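Long-range contact in PpBBE-like 1 D396N (Physcomitrella patens subsp. patens, PDB 6EO5), which probably oxidises cellobiose with a bicovalently held FAD, as a berberine bridge enzyme-like oxidase: residues 254-262 against 355-366. Sequence-based numbering, arbitrary orientation.
Sequences SAAFYMDPS and MNTGSNAYFIYN
Phe257 and Tyr365 pair through two backbone bonds, Tyr365 N to Phe257 O at 2.8 Å and Phe257 N to Tyr365 O at 3.0 Å. The Tyr365 ring turns its edge to Phe257 O, with CD1 3.3 Å from that oxygen. The two aromatic side chains run side by side. Between Met259 and Phe363 both backbone bonds are weak, and the Phe363 ring also meets Met259 O with its edge.

Tyr258 lies on the other face. Its CG is anti to the backbone N (chi1 172°), which carries the ring across Ile364 to Tyr362. Its CD2 meets Ile364 CG1 at 3.8 Å, and its CE2 reaches Tyr362 CB at 3.6 Å. Tyr258 OH donates to the anti lone pair of Asp260 OD2 at 2.6 Å. An alanine here would remove this donor and ring, and is likely to leave Asp260 OD2 without that bond and Tyr362 CB less covered.

Strands 254-259 and 361-366 are antiparallel neighbours inside an antiparallel sheet of seven strands, consistent with the substrate-binding domain of VAO-type flavoenzymes. Asn366 lies near the FAD.

Beyond the strands, Pro261 packs its CG on Met355 CG at 3.8 Å. Met355 CE touches Met259 CG. Asp260 OD1 takes Ser262 OG and, weakly, Ser262 N. Tyr258 stacks on Trp266 of the next strand. Helix 235-246 packs against Phe257, Met259 and Met355. From helix 405-420, Tyr415 meets the Phe363 ring, and Tyr411 contacts Pro261 and bonds Met355 O.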
ATOM      1  N   SER A 254       8.354  -7.043  13.225  1.00 55.03           N
ATOM      2  CA  SER A 254       8.260  -6.091  12.127  1.00 51.95           C
ATOM      3  C   SER A 254       8.234  -4.700  12.741  1.00 56.25           C
ATOM      4  O   SER A 254       7.422  -4.431  13.629  1.00 58.78           O
ATOM      5  CB  SER A 254       7.004  -6.311  11.279  1.00 49.51           C
ATOM      6  OG  SER A 254       7.079  -7.501  10.516  1.00 48.41           O
ATOM      7  N   ALA A 255       9.122  -3.822  12.289  1.00 52.88           N
ATOM      8  CA  ALA A 255       9.248  -2.514  12.905  1.00 53.25           C
ATOM      9  C   ALA A 255       9.374  -1.457  11.828  1.00 53.71           C
ATOM     10  O   ALA A 255       9.733  -1.741  10.684  1.00 57.72           O
ATOM     11  CB  ALA A 255      10.456  -2.428  13.852  1.00 57.30           C
ATOM     12  N   ALA A 256       9.075  -0.227  12.220  1.00 52.81           N
ATOM     13  CA  ALA A 256       9.201   0.936  11.361  1.00 51.71           C
ATOM     14  C   ALA A 256       9.757   2.072  12.196  1.00 53.41           C
ATOM     15  O   ALA A 256       9.412   2.208  13.373  1.00 57.06           O
ATOM     16  CB  ALA A 256       7.860   1.346  10.742  1.00 48.80           C
ATOM     17  N   PHE A 257      10.624   2.871  11.595  1.00 51.07           N
ATOM     18  CA  PHE A 257      11.160   4.056  12.242  1.00 52.25           C
ATOM     19  C   PHE A 257      10.480   5.311  11.682  1.00 55.02           C
ATOM     20  O   PHE A 257      10.110   5.369  10.503  1.00 51.29           O
ATOM     21  CB  PHE A 257      12.678   4.110  12.046  1.00 48.82           C
ATOM     22  CG  PHE A 257      13.376   5.105  12.920  1.00 54.50           C
ATOM     23  CD1 PHE A 257      13.880   4.725  14.157  1.00 54.02           C
ATOM     24  CD2 PHE A 257      13.560   6.423  12.494  1.00 53.64           C
ATOM     25  CE1 PHE A 257      14.541   5.642  14.965  1.00 51.86           C
ATOM     26  CE2 PHE A 257      14.226   7.339  13.295  1.00 53.07           C
ATOM     27  CZ  PHE A 257      14.717   6.946  14.532  1.00 53.70           C
ATOM     28  N   TYR A 258      10.313   6.317  12.542  1.00 50.69           N
ATOM     29  CA  TYR A 258       9.647   7.557  12.175  1.00 53.10           C
ATOM     30  C   TYR A 258      10.504   8.746  12.594  1.00 53.72           C
ATOM     31  O   TYR A 258      11.295   8.668  13.535  1.00 57.46           O
ATOM     32  CB  TYR A 258       8.245   7.645  12.811  1.00 51.60           C
ATOM     33  CG  TYR A 258       7.543   8.978  12.644  1.00 52.71           C
ATOM     34  CD1 TYR A 258       7.845  10.060  13.483  1.00 57.28           C
ATOM     35  CD2 TYR A 258       6.558   9.158  11.681  1.00 50.00           C
ATOM     36  CE1 TYR A 258       7.220  11.287  13.340  1.00 54.83           C
ATOM     37  CE2 TYR A 258       5.915  10.393  11.532  1.00 51.15           C
ATOM     38  CZ  TYR A 258       6.253  11.447  12.368  1.00 54.81           C
ATOM     39  OH  TYR A 258       5.635  12.671  12.247  1.00 54.34           O
ATOM     40  N   MET A 259      10.320   9.858  11.894  1.00 52.09           N
ATOM     41  CA  MET A 259      11.158  11.038  12.038  1.00 53.70           C
ATOM     42  C   MET A 259      10.440  12.179  11.331  1.00 56.55           C
ATOM     43  O   MET A 259       9.811  11.952  10.298  1.00 55.78           O
ATOM     44  CB  MET A 259      12.532  10.759  11.417  1.00 52.93           C
ATOM     45  CG  MET A 259      13.533  11.863  11.441  1.00 57.48           C
ATOM     46  SD  MET A 259      15.036  11.368  10.559  1.00 67.78           S
ATOM     47  CE  MET A 259      15.520   9.922  11.481  1.00 55.80           C
ATOM     48  N   ASP A 260      10.498  13.385  11.888  1.00 55.50           N
ATOM     49  CA  ASP A 260       9.863  14.517  11.223  1.00 52.50           C
ATOM     50  C   ASP A 260      10.587  15.800  11.622  1.00 55.06           C
ATOM     51  O   ASP A 260      11.361  15.804  12.589  1.00 53.39           O
ATOM     52  CB  ASP A 260       8.349  14.568  11.519  1.00 52.45           C
ATOM     53  CG  ASP A 260       8.006  15.044  12.922  1.00 55.52           C
ATOM     54  OD1 ASP A 260       8.691  15.934  13.476  1.00 57.78           O
ATOM     55  OD2 ASP A 260       6.999  14.536  13.461  1.00 55.35           O
ATOM     56  N   PRO A 261      10.392  16.898  10.871  1.00 56.48           N
ATOM     57  CA  PRO A 261      11.237  18.097  11.067  1.00 55.96           C
ATOM     58  C   PRO A 261      10.994  18.842  12.369  1.00 55.91           C
ATOM     59  O   PRO A 261      11.801  19.712  12.714  1.00 57.47           O
ATOM     60  CB  PRO A 261      10.891  18.982   9.861  1.00 56.05           C
ATOM     61  CG  PRO A 261      10.267  18.045   8.866  1.00 60.14           C
ATOM     62  CD  PRO A 261       9.538  17.034   9.678  1.00 51.42           C
ATOM     63  N   SER A 262       9.925  18.538  13.101  1.00 55.73           N
ATOM     64  CA  SER A 262       9.739  19.117  14.426  1.00 55.81           C
ATOM     65  C   SER A 262      10.643  18.489  15.478  1.00 58.13           C
ATOM     66  O   SER A 262      10.681  18.981  16.606  1.00 61.07           O
ATOM     67  CB  SER A 262       8.282  18.978  14.867  1.00 49.62           C
ATOM     68  OG  SER A 262       8.008  17.668  15.337  1.00 57.68           O
ATOM     69  N   MET A 355      16.054  17.131   5.543  1.00 52.59           N
ATOM     70  CA  MET A 355      14.760  17.174   6.214  1.00 55.77           C
ATOM     71  C   MET A 355      14.576  18.488   6.968  1.00 58.33           C
ATOM     72  O   MET A 355      13.492  19.083   6.943  1.00 57.97           O
ATOM     73  CB  MET A 355      14.600  15.979   7.166  1.00 53.24           C
ATOM     74  CG  MET A 355      13.326  16.036   8.005  1.00 53.49           C
ATOM     75  SD  MET A 355      13.080  14.693   9.184  1.00 61.48           S
ATOM     76  CE  MET A 355      14.254  15.142  10.456  1.00 62.85           C
ATOM     77  N   ASN A 356      15.623  18.975   7.631  1.00 57.43           N
ATOM     78  CA  ASN A 356      15.433  20.163   8.455  1.00 59.77           C
ATOM     79  C   ASN A 356      15.406  21.468   7.653  1.00 61.70           C
ATOM     80  O   ASN A 356      15.289  22.538   8.258  1.00 63.15           O
ATOM     81  CB  ASN A 356      16.506  20.232   9.548  1.00 57.10           C
ATOM     82  CG  ASN A 356      16.361  19.118  10.611  1.00 63.81           C
ATOM     83  OD1 ASN A 356      15.254  18.651  10.932  1.00 62.72           O
ATOM     84  ND2 ASN A 356      17.494  18.697  11.158  1.00 59.95           N
ATOM     85  N   THR A 357      15.476  21.428   6.318  1.00 58.22           N
ATOM     86  CA  THR A 357      15.275  22.650   5.549  1.00 55.89           C
ATOM     87  C   THR A 357      13.813  22.971   5.333  1.00 59.36           C
ATOM     88  O   THR A 357      13.515  23.892   4.573  1.00 62.85           O
ATOM     89  CB  THR A 357      15.953  22.571   4.183  1.00 55.73           C
ATOM     90  OG1 THR A 357      15.325  21.552   3.410  1.00 62.04           O
ATOM     91  CG2 THR A 357      17.430  22.277   4.318  1.00 61.01           C
ATOM     92  N   GLY A 358      12.896  22.242   5.959  1.00 62.72           N
ATOM     93  CA  GLY A 358      11.483  22.439   5.713  1.00 58.27           C
ATOM     94  C   GLY A 358      10.619  22.053   6.890  1.00 58.71           C
ATOM     95  O   GLY A 358      11.125  21.903   8.004  1.00 63.24           O
ATOM     96  N   SER A 359       9.318  21.898   6.669  1.00 56.07           N
ATOM     97  CA  SER A 359       8.414  21.574   7.766  1.00 56.72           C
ATOM     98  C   SER A 359       7.107  21.021   7.200  1.00 56.32           C
ATOM     99  O   SER A 359       6.891  20.986   5.987  1.00 58.43           O
ATOM    100  CB  SER A 359       8.175  22.799   8.639  1.00 50.37           C
ATOM    101  OG  SER A 359       7.203  23.631   8.054  1.00 62.88           O
ATOM    102  N   ASN A 360       6.233  20.593   8.101  1.00 58.86           N
ATOM    103  CA  ASN A 360       4.976  19.950   7.743  1.00 57.89           C
ATOM    104  C   ASN A 360       5.228  18.804   6.758  1.00 56.63           C
ATOM    105  O   ASN A 360       4.725  18.781   5.634  1.00 55.98           O
ATOM    106  CB  ASN A 360       3.982  20.984   7.198  1.00 59.99           C
ATOM    107  CG  ASN A 360       2.537  20.481   7.187  1.00 67.04           C
ATOM    108  OD1 ASN A 360       2.207  19.435   7.757  1.00 71.11           O
ATOM    109  ND2 ASN A 360       1.667  21.234   6.529  1.00 69.60           N
ATOM    110  N   ALA A 361       6.046  17.850   7.215  1.00 55.84           N
ATOM    111  CA  ALA A 361       6.373  16.626   6.491  1.00 52.84           C
ATOM    112  C   ALA A 361       6.624  15.500   7.495  1.00 57.11           C
ATOM    113  O   ALA A 361       6.769  15.736   8.699  1.00 56.23           O
ATOM    114  CB  ALA A 361       7.600  16.818   5.601  1.00 50.09           C
ATOM    115  N   TYR A 362       6.685  14.261   6.998  1.00 55.21           N
ATOM    116  CA  TYR A 362       7.099  13.148   7.844  1.00 51.81           C
ATOM    117  C   TYR A 362       7.770  12.065   7.003  1.00 51.29           C
ATOM    118  O   TYR A 362       7.694  12.063   5.771  1.00 50.38           O
ATOM    119  CB  TYR A 362       5.926  12.590   8.653  1.00 51.70           C
ATOM    120  CG  TYR A 362       4.778  12.048   7.845  1.00 51.80           C
ATOM    121  CD1 TYR A 362       4.739  10.717   7.474  1.00 52.74           C
ATOM    122  CD2 TYR A 362       3.713  12.855   7.491  1.00 47.96           C
ATOM    123  CE1 TYR A 362       3.675  10.217   6.742  1.00 58.03           C
ATOM    124  CE2 TYR A 362       2.648  12.366   6.763  1.00 46.58           C
ATOM    125  CZ  TYR A 362       2.630  11.048   6.384  1.00 54.23           C
ATOM    126  OH  TYR A 362       1.563  10.534   5.662  1.00 55.40           O
ATOM    127  N   PHE A 363       8.456  11.148   7.698  1.00 52.56           N
ATOM    128  CA  PHE A 363       9.354  10.167   7.081  1.00 51.08           C
ATOM    129  C   PHE A 363       9.310   8.859   7.865  1.00 55.26           C
ATOM    130  O   PHE A 363       9.574   8.851   9.075  1.00 56.12           O
ATOM    131  CB  PHE A 363      10.778  10.725   7.021  1.00 50.18           C
ATOM    132  CG  PHE A 363      10.859  12.053   6.322  1.00 55.13           C
ATOM    133  CD1 PHE A 363      10.615  13.237   7.016  1.00 51.98           C
ATOM    134  CD2 PHE A 363      11.133  12.125   4.959  1.00 51.02           C
ATOM    135  CE1 PHE A 363      10.650  14.471   6.364  1.00 51.71           C
ATOM    136  CE2 PHE A 363      11.182  13.359   4.312  1.00 49.17           C
ATOM    137  CZ  PHE A 363      10.942  14.526   5.018  1.00 46.99           C
ATOM    138  N   ILE A 364       8.985   7.756   7.181  1.00 53.17           N
ATOM    139  CA  ILE A 364       8.725   6.463   7.809  1.00 49.31           C
ATOM    140  C   ILE A 364       9.556   5.401   7.096  1.00 54.07           C
ATOM    141  O   ILE A 364       9.576   5.351   5.862  1.00 53.00           O
ATOM    142  CB  ILE A 364       7.224   6.108   7.756  1.00 50.90           C
ATOM    143  CG1 ILE A 364       6.390   7.181   8.449  1.00 51.73           C
ATOM    144  CG2 ILE A 364       6.925   4.713   8.345  1.00 43.71           C
ATOM    145  CD1 ILE A 364       4.915   6.908   8.370  1.00 45.76           C
ATOM    146  N   TYR A 365      10.211   4.528   7.872  1.00 56.86           N
ATOM    147  CA  TYR A 365      11.180   3.562   7.352  1.00 50.76           C
ATOM    148  C   TYR A 365      10.705   2.160   7.711  1.00 53.30           C
ATOM    149  O   TYR A 365      10.839   1.742   8.865  1.00 58.16           O
ATOM    150  CB  TYR A 365      12.573   3.823   7.929  1.00 48.12           C
ATOM    151  CG  TYR A 365      13.072   5.251   7.775  1.00 53.81           C
ATOM    152  CD1 TYR A 365      12.555   6.282   8.554  1.00 54.32           C
ATOM    153  CD2 TYR A 365      14.081   5.567   6.870  1.00 54.26           C
ATOM    154  CE1 TYR A 365      13.018   7.589   8.420  1.00 53.04           C
ATOM    155  CE2 TYR A 365      14.553   6.872   6.736  1.00 53.01           C
ATOM    156  CZ  TYR A 365      14.016   7.878   7.513  1.00 53.23           C
ATOM    157  OH  TYR A 365      14.478   9.175   7.397  1.00 53.82           O
ATOM    158  N   ASN A 366      10.151   1.433   6.740  1.00 54.73           N
ATOM    159  CA  ASN A 366       9.674   0.070   6.973  1.00 52.15           C
ATOM    160  C   ASN A 366      10.832  -0.907   6.848  1.00 54.68           C
ATOM    161  O   ASN A 366      11.514  -0.928   5.822  1.00 54.97           O
ATOM    162  CB  ASN A 366       8.585  -0.308   5.977  1.00 52.09           C
ATOM    163  CG  ASN A 366       7.327   0.477   6.175  1.00 51.96           C
ATOM    164  OD1 ASN A 366       7.114   1.062   7.233  1.00 53.23           O
ATOM    165  ND2 ASN A 366       6.471   0.493   5.156  1.00 53.03           N
TER